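PDB 4KI9: dual specificity protein phosphatase 12 from Homo sapiens, which removes phosphate from phosphotyrosine and from phosphoserine or phosphothreonine in proteins, acting as a zinc-binding dual specificity phosphatase. Local coordinates for residues Arg95-Ile100 with Lys114-Leu119; Leu2-Gly7 with Ala102-Thr107. The protein carries 2 engineered substitutions. One frame throughout, in Å; residues are numbered along the deposited sequence.

Helix 95-108 is common to both contacts: its first turns form contact 1 with helix 112-122, and its later turns meet the edge strand 2-5 in contact 2. The two centres lie 8 Å apart, and side chains join them directly. Ile100 CG2 of contact 1 is 3.9 Å from Val4 CG2 of contact 2, and Ala115 CB is 3.7 Å from Met105 CG. Contact 1 holds the phosphate-binding end of the helix, with the side chain of Val97 about 6 Å from that of Ser89, the engineered residue at the predicted phosphocysteine position. Contact 2 is more remote, the side chain of Val4 being about 12 Å from that of Ser89.

Contact 1. Residues Arg95-Ile100 with Lys114-Leu119; sequences RSVAII and KAYEKL. With PO4 (phosphate ion), chain B.
Tyr116 meets Val97 obliquely, ring atom CE1 standing 3.7 Å from Val97 CG1, the side chains crossing at about a right angle. CG lies anti to the backbone N (chi1 -169°), which places CE1 against that methyl, and the hydroxyl is hydrogen-bonded to Met128 N. Leu119 sets CD1 between Val97 and Ile100, 3.7 Å from Val97 CG1, 3.8 Å from Ile100 CG2 and 3.5 Å from Val97 O, with CD2 also against Ile100 CG2. No hydrogen bond crosses; apart from that carbonyl oxygen the meetings are apolar, between axes 10.3 Å apart at 128°. Arg95 starts the helix at the CX5R phosphate-binding loop. Its N (2.9 Å) and NE (2.7 Å) both donate to phosphate O2, while NH2 reaches O1 at 2.8 Å, phosphorus in the guanidinium plane. Ser89 OG and the backbone N of Ala91, Val93 and Ser94 also bond the ion, and Arg95 NH1 bonds Ala56 O. A leucine here would probably leave O1 without its guanidinium partner, O2 with just this residue's backbone N-H, and the anion without that positive charge. Strand 8-11 backs the contact through Phe10, which touches Val97, Ile100 and Leu119, while Phe132 of helix 130-141 packs on Ala98.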
loop_
_atom_site.group_PDB
_atom_site.type_symbol
_atom_site.label_atom_id
_atom_site.label_comp_id
_atom_site.label_asym_id
_atom_site.label_seq_id
_atom_site.Cartn_x
_atom_site.Cartn_y
_atom_site.Cartn_z
ATOM N N ARG A 95 1.749 -0.889 7.267
ATOM C CA ARG A 95 2.250 -1.239 5.931
ATOM C C ARG A 95 1.172 -1.157 4.837
ATOM O O ARG A 95 1.379 -0.560 3.776
ATOM C CB ARG A 95 2.889 -2.628 5.951
ATOM C CG ARG A 95 4.254 -2.695 6.652
ATOM C CD ARG A 95 4.679 -4.152 6.913
ATOM N NE ARG A 95 3.938 -4.740 8.027
ATOM C CZ ARG A 95 4.231 -5.905 8.603
ATOM N NH1 ARG A 95 5.262 -6.619 8.176
ATOM N NH2 ARG A 95 3.494 -6.351 9.620
ATOM N N SER A 96 0.012 -1.747 5.097
ATOM C CA SER A 96 -1.062 -1.740 4.110
ATOM C C SER A 96 -1.625 -0.325 3.972
ATOM O O SER A 96 -1.948 0.121 2.876
ATOM C CB SER A 96 -2.151 -2.712 4.543
ATOM O OG SER A 96 -2.546 -2.419 5.873
ATOM N N VAL A 97 -1.724 0.382 5.096
ATOM C CA VAL A 97 -2.157 1.773 5.107
ATOM C C VAL A 97 -1.260 2.678 4.253
ATOM O O VAL A 97 -1.754 3.504 3.492
ATOM C CB VAL A 97 -2.234 2.313 6.564
ATOM C CG1 VAL A 97 -2.401 3.816 6.574
ATOM C CG2 VAL A 97 -3.388 1.641 7.308
ATOM N N ALA A 98 0.056 2.516 4.372
ATOM C CA ALA A 98 0.995 3.259 3.525
ATOM C C ALA A 98 0.780 2.980 2.026
ATOM O O ALA A 98 0.781 3.901 1.194
ATOM C CB ALA A 98 2.432 2.945 3.928
ATOM N N ILE A 99 0.582 1.714 1.679
ATOM C CA ILE A 99 0.376 1.351 0.275
ATOM C C ILE A 99 -0.908 1.967 -0.269
ATOM O O ILE A 99 -0.926 2.521 -1.367
ATOM C CB ILE A 99 0.332 -0.186 0.076
ATOM C CG1 ILE A 99 1.689 -0.810 0.407
ATOM C CG2 ILE A 99 -0.072 -0.551 -1.352
ATOM C CD1 ILE A 99 2.863 -0.218 -0.368
ATOM N N ILE A 100 -1.994 1.852 0.486
ATOM C CA ILE A 100 -3.260 2.450 0.054
ATOM C C ILE A 100 -3.109 3.955 -0.137
ATOM O O ILE A 100 -3.559 4.516 -1.142
ATOM C CB ILE A 100 -4.382 2.181 1.077
ATOM C CG1 ILE A 100 -4.701 0.692 1.114
ATOM C CG2 ILE A 100 -5.640 2.970 0.712
ATOM C CD1 ILE A 100 -5.292 0.185 -0.196
ATOM N N LYS A 114 -3.517 14.997 2.555
ATOM C CA LYS A 114 -4.908 14.855 2.129
ATOM C C LYS A 114 -5.335 13.392 1.941
ATOM O O LYS A 114 -6.425 13.005 2.349
ATOM C CB LYS A 114 -5.178 15.673 0.858
ATOM C CG LYS A 114 -5.282 17.178 1.113
ATOM C CD LYS A 114 -5.203 17.952 -0.192
ATOM C CE LYS A 114 -5.006 19.437 0.040
ATOM N NZ LYS A 114 -4.408 20.094 -1.160
ATOM N N ALA A 115 -4.478 12.582 1.331
ATOM C CA ALA A 115 -4.801 11.172 1.109
ATOM C C ALA A 115 -4.882 10.419 2.430
ATOM O O ALA A 115 -5.802 9.648 2.652
ATOM C CB ALA A 115 -3.770 10.522 0.195
ATOM N N TYR A 116 -3.920 10.664 3.311
ATOM C CA TYR A 116 -3.844 9.953 4.574
ATOM C C TYR A 116 -5.040 10.346 5.452
ATOM O O TYR A 116 -5.585 9.522 6.187
ATOM C CB TYR A 116 -2.527 10.295 5.266
ATOM C CG TYR A 116 -2.176 9.439 6.457
ATOM C CD1 TYR A 116 -2.685 8.151 6.599
ATOM C CD2 TYR A 116 -1.341 9.925 7.449
ATOM C CE1 TYR A 116 -2.352 7.371 7.707
ATOM C CE2 TYR A 116 -1.007 9.159 8.547
ATOM C CZ TYR A 116 -1.512 7.884 8.670
ATOM O OH TYR A 116 -1.168 7.147 9.777
ATOM N N GLU A 117 -5.450 11.608 5.355
ATOM C CA GLU A 117 -6.606 12.110 6.097
ATOM C C GLU A 117 -7.865 11.325 5.723
ATOM O O GLU A 117 -8.686 11.000 6.582
ATOM C CB GLU A 117 -6.789 13.604 5.825
ATOM C CG GLU A 117 -8.038 14.232 6.408
ATOM C CD GLU A 117 -8.277 15.623 5.852
ATOM O OE1 GLU A 117 -7.306 16.406 5.766
ATOM O OE2 GLU A 117 -9.431 15.929 5.484
ATOM N N LYS A 118 -7.995 10.997 4.441
ATOM C CA LYS A 118 -9.122 10.208 3.963
ATOM C C LYS A 118 -9.159 8.825 4.596
ATOM O O LYS A 118 -10.219 8.340 4.983
ATOM C CB LYS A 118 -9.081 10.072 2.443
ATOM C CG LYS A 118 -9.625 11.270 1.696
ATOM C CD LYS A 118 -9.549 11.054 0.187
ATOM C CE LYS A 118 -10.304 12.147 -0.558
ATOM N NZ LYS A 118 -9.953 12.214 -2.007
ATOM N N LEU A 119 -7.999 8.186 4.693
ATOM C CA LEU A 119 -7.913 6.863 5.299
ATOM C C LEU A 119 -8.210 6.896 6.789
ATOM O O LEU A 119 -8.839 5.985 7.328
ATOM C CB LEU A 119 -6.518 6.276 5.101
ATOM C CG LEU A 119 -6.341 5.282 3.963
ATOM C CD1 LEU A 119 -5.013 4.573 4.119
ATOM C CD2 LEU A 119 -7.484 4.289 3.960
HETATM P P PO4 B . 1.077 -3.492 10.024
HETATM O O1 PO4 B . 1.113 -4.997 10.161
HETATM O O2 PO4 B . 2.197 -3.034 9.128
HETATM O O3 PO4 B . -0.261 -3.039 9.498
HETATM O O4 PO4 B . 1.314 -2.869 11.383
#

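Contact 2. Residues Leu2-Gly7 with Ala102-Thr107; sequences LEVQPG and AFLMKT
Val4 and Leu104 reach toward each other tip to tip, CG1 of Val4 lying 4.1 Å from CD1 of Leu104. Next to this pair, Gln5 places CG between its backbone N and carbonyl carbon (chi1 53°) and runs extended beyond it, which carries the amide out to the helix. There the amide divides: OE1 passes 3.3 Å from Leu104 CD2, whereas NE2 lies in the plane of the Phe103 ring, at its edge, 3.8 Å from CE2. Amide and ring planes are 71° apart, and this edgewise position is evidence against an N-H pointing into the ring face. One face of that ring is instead covered by Thr107 CG2, 3.5 Å above the plane and offset toward the rim. Thr107 turns its hydroxyl back along the helix, OG1 donating to Phe103 O at 2.7 Å, while Thr107 N reaches the same oxygen from the opposite face. Val4, packed on Phe10, and Gln5 form a classic beta bulge opposite Leu8 of strand 8-11; Phe103 packs on Leu8 and on Val72 and Ile75 of helix 68-80. A water completes the link, accepting from Gln5 NE2 at 3.2 Å and donating to Thr107 OG1 at 2.8 Å. The donors therefore run in one direction, from amide through water and hydroxyl to the Phe103 carbonyl, so a solvent-mediated polar bridge joins strand and helix beside an apolar seam.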
loop_
_atom_site.group_PDB
_atom_site.type_symbol
_atom_site.label_atom_id
_atom_site.label_comp_id
_atom_site.label_asym_id
_atom_site.label_seq_id
_atom_site.Cartn_x
_atom_site.Cartn_y
_atom_site.Cartn_z
ATOM N N LEU A 2 -11.754 -3.461 5.241
ATOM C CA LEU A 2 -12.439 -2.177 5.138
ATOM C C LEU A 2 -12.369 -1.631 3.719
ATOM O O LEU A 2 -11.309 -1.646 3.085
ATOM C CB LEU A 2 -11.796 -1.179 6.107
ATOM C CG LEU A 2 -12.657 -0.043 6.656
ATOM C CD1 LEU A 2 -12.192 0.318 8.052
ATOM C CD2 LEU A 2 -12.587 1.170 5.747
ATOM N N GLU A 3 -13.494 -1.127 3.223
ATOM C CA GLU A 3 -13.568 -0.628 1.852
ATOM C C GLU A 3 -13.138 0.835 1.738
ATOM O O GLU A 3 -13.707 1.693 2.399
ATOM C CB GLU A 3 -14.988 -0.784 1.326
ATOM C CG GLU A 3 -15.186 -0.256 -0.080
ATOM C CD GLU A 3 -16.486 -0.738 -0.687
ATOM O OE1 GLU A 3 -16.730 -0.467 -1.880
ATOM O OE2 GLU A 3 -17.259 -1.396 0.035
ATOM N N VAL A 4 -12.148 1.112 0.892
ATOM C CA VAL A 4 -11.589 2.457 0.746
ATOM C C VAL A 4 -12.363 3.229 -0.309
ATOM O O VAL A 4 -12.584 4.436 -0.194
ATOM C CB VAL A 4 -10.110 2.412 0.290
ATOM C CG1 VAL A 4 -9.542 3.823 0.187
ATOM C CG2 VAL A 4 -9.284 1.583 1.242
ATOM N N GLN A 5 -12.750 2.507 -1.352
ATOM C CA GLN A 5 -13.566 3.025 -2.434
ATOM C C GLN A 5 -14.050 1.780 -3.169
ATOM O O GLN A 5 -13.606 0.682 -2.842
ATOM C CB GLN A 5 -12.753 3.970 -3.325
ATOM C CG GLN A 5 -11.444 3.419 -3.858
ATOM C CD GLN A 5 -10.579 4.512 -4.454
ATOM O OE1 GLN A 5 -10.450 5.591 -3.880
ATOM N NE2 GLN A 5 -10.011 4.253 -5.626
ATOM N N PRO A 6 -14.983 1.919 -4.123
ATOM C CA PRO A 6 -15.503 0.662 -4.682
ATOM C C PRO A 6 -14.431 -0.219 -5.343
ATOM O O PRO A 6 -13.617 0.262 -6.135
ATOM C CB PRO A 6 -16.570 1.122 -5.687
ATOM C CG PRO A 6 -16.399 2.602 -5.831
ATOM C CD PRO A 6 -15.757 3.090 -4.573
ATOM N N GLY A 7 -14.416 -1.495 -4.967
ATOM C CA GLY A 7 -13.454 -2.452 -5.502
ATOM C C GLY A 7 -12.078 -2.403 -4.848
ATOM O O GLY A 7 -11.162 -3.099 -5.271
ATOM N N ALA A 102 -0.429 5.631 -0.808
ATOM C CA ALA A 102 0.366 5.895 -1.999
ATOM C C ALA A 102 -0.500 5.775 -3.251
ATOM O O ALA A 102 -0.387 6.570 -4.190
ATOM C CB ALA A 102 1.560 4.945 -2.073
ATOM N N PHE A 103 -1.372 4.782 -3.265
ATOM C CA PHE A 103 -2.265 4.593 -4.410
ATOM C C PHE A 103 -3.219 5.775 -4.586
ATOM O O PHE A 103 -3.431 6.269 -5.693
ATOM C CB PHE A 103 -3.079 3.322 -4.218
ATOM C CG PHE A 103 -4.125 3.119 -5.273
ATOM C CD1 PHE A 103 -3.792 2.521 -6.488
ATOM C CD2 PHE A 103 -5.433 3.531 -5.058
ATOM C CE1 PHE A 103 -4.756 2.333 -7.461
ATOM C CE2 PHE A 103 -6.390 3.361 -6.024
ATOM C CZ PHE A 103 -6.055 2.755 -7.229
ATOM N N LEU A 104 -3.808 6.212 -3.483
ATOM C CA LEU A 104 -4.685 7.372 -3.501
ATOM C C LEU A 104 -3.908 8.599 -3.952
ATOM O O LEU A 104 -4.386 9.354 -4.781
ATOM C CB LEU A 104 -5.303 7.608 -2.123
ATOM C CG LEU A 104 -6.303 6.559 -1.647
ATOM C CD1 LEU A 104 -6.864 6.920 -0.273
ATOM C CD2 LEU A 104 -7.440 6.383 -2.681
ATOM N N MET A 105 -2.700 8.777 -3.425
ATOM C CA MET A 105 -1.846 9.889 -3.829
ATOM C C MET A 105 -1.585 9.909 -5.337
ATOM O O MET A 105 -1.776 10.930 -5.998
ATOM C CB MET A 105 -0.503 9.841 -3.079
ATOM C CG MET A 105 -0.597 10.163 -1.586
ATOM S SD MET A 105 0.943 9.845 -0.718
ATOM C CE MET A 105 2.031 11.019 -1.524
ATOM N N LYS A 106 -1.130 8.792 -5.884
ATOM C CA LYS A 106 -0.733 8.763 -7.289
ATOM C C LYS A 106 -1.917 8.844 -8.246
ATOM O O LYS A 106 -1.881 9.615 -9.206
ATOM C CB LYS A 106 0.139 7.537 -7.586
ATOM C CG LYS A 106 0.764 7.568 -8.970
ATOM C CD LYS A 106 1.761 6.435 -9.185
ATOM C CE LYS A 106 2.581 6.701 -10.442
ATOM N NZ LYS A 106 3.765 5.812 -10.568
ATOM N N THR A 107 -2.973 8.072 -7.991
ATOM C CA THR A 107 -4.132 8.084 -8.892
ATOM C C THR A 107 -4.843 9.440 -8.911
ATOM O O THR A 107 -5.190 9.956 -9.976
ATOM C CB THR A 107 -5.150 6.965 -8.590
ATOM O OG1 THR A 107 -5.552 7.016 -7.215
ATOM C CG2 THR A 107 -4.552 5.601 -8.892
HETATM O O HOH W 1 -8.240 6.692 -6.694
#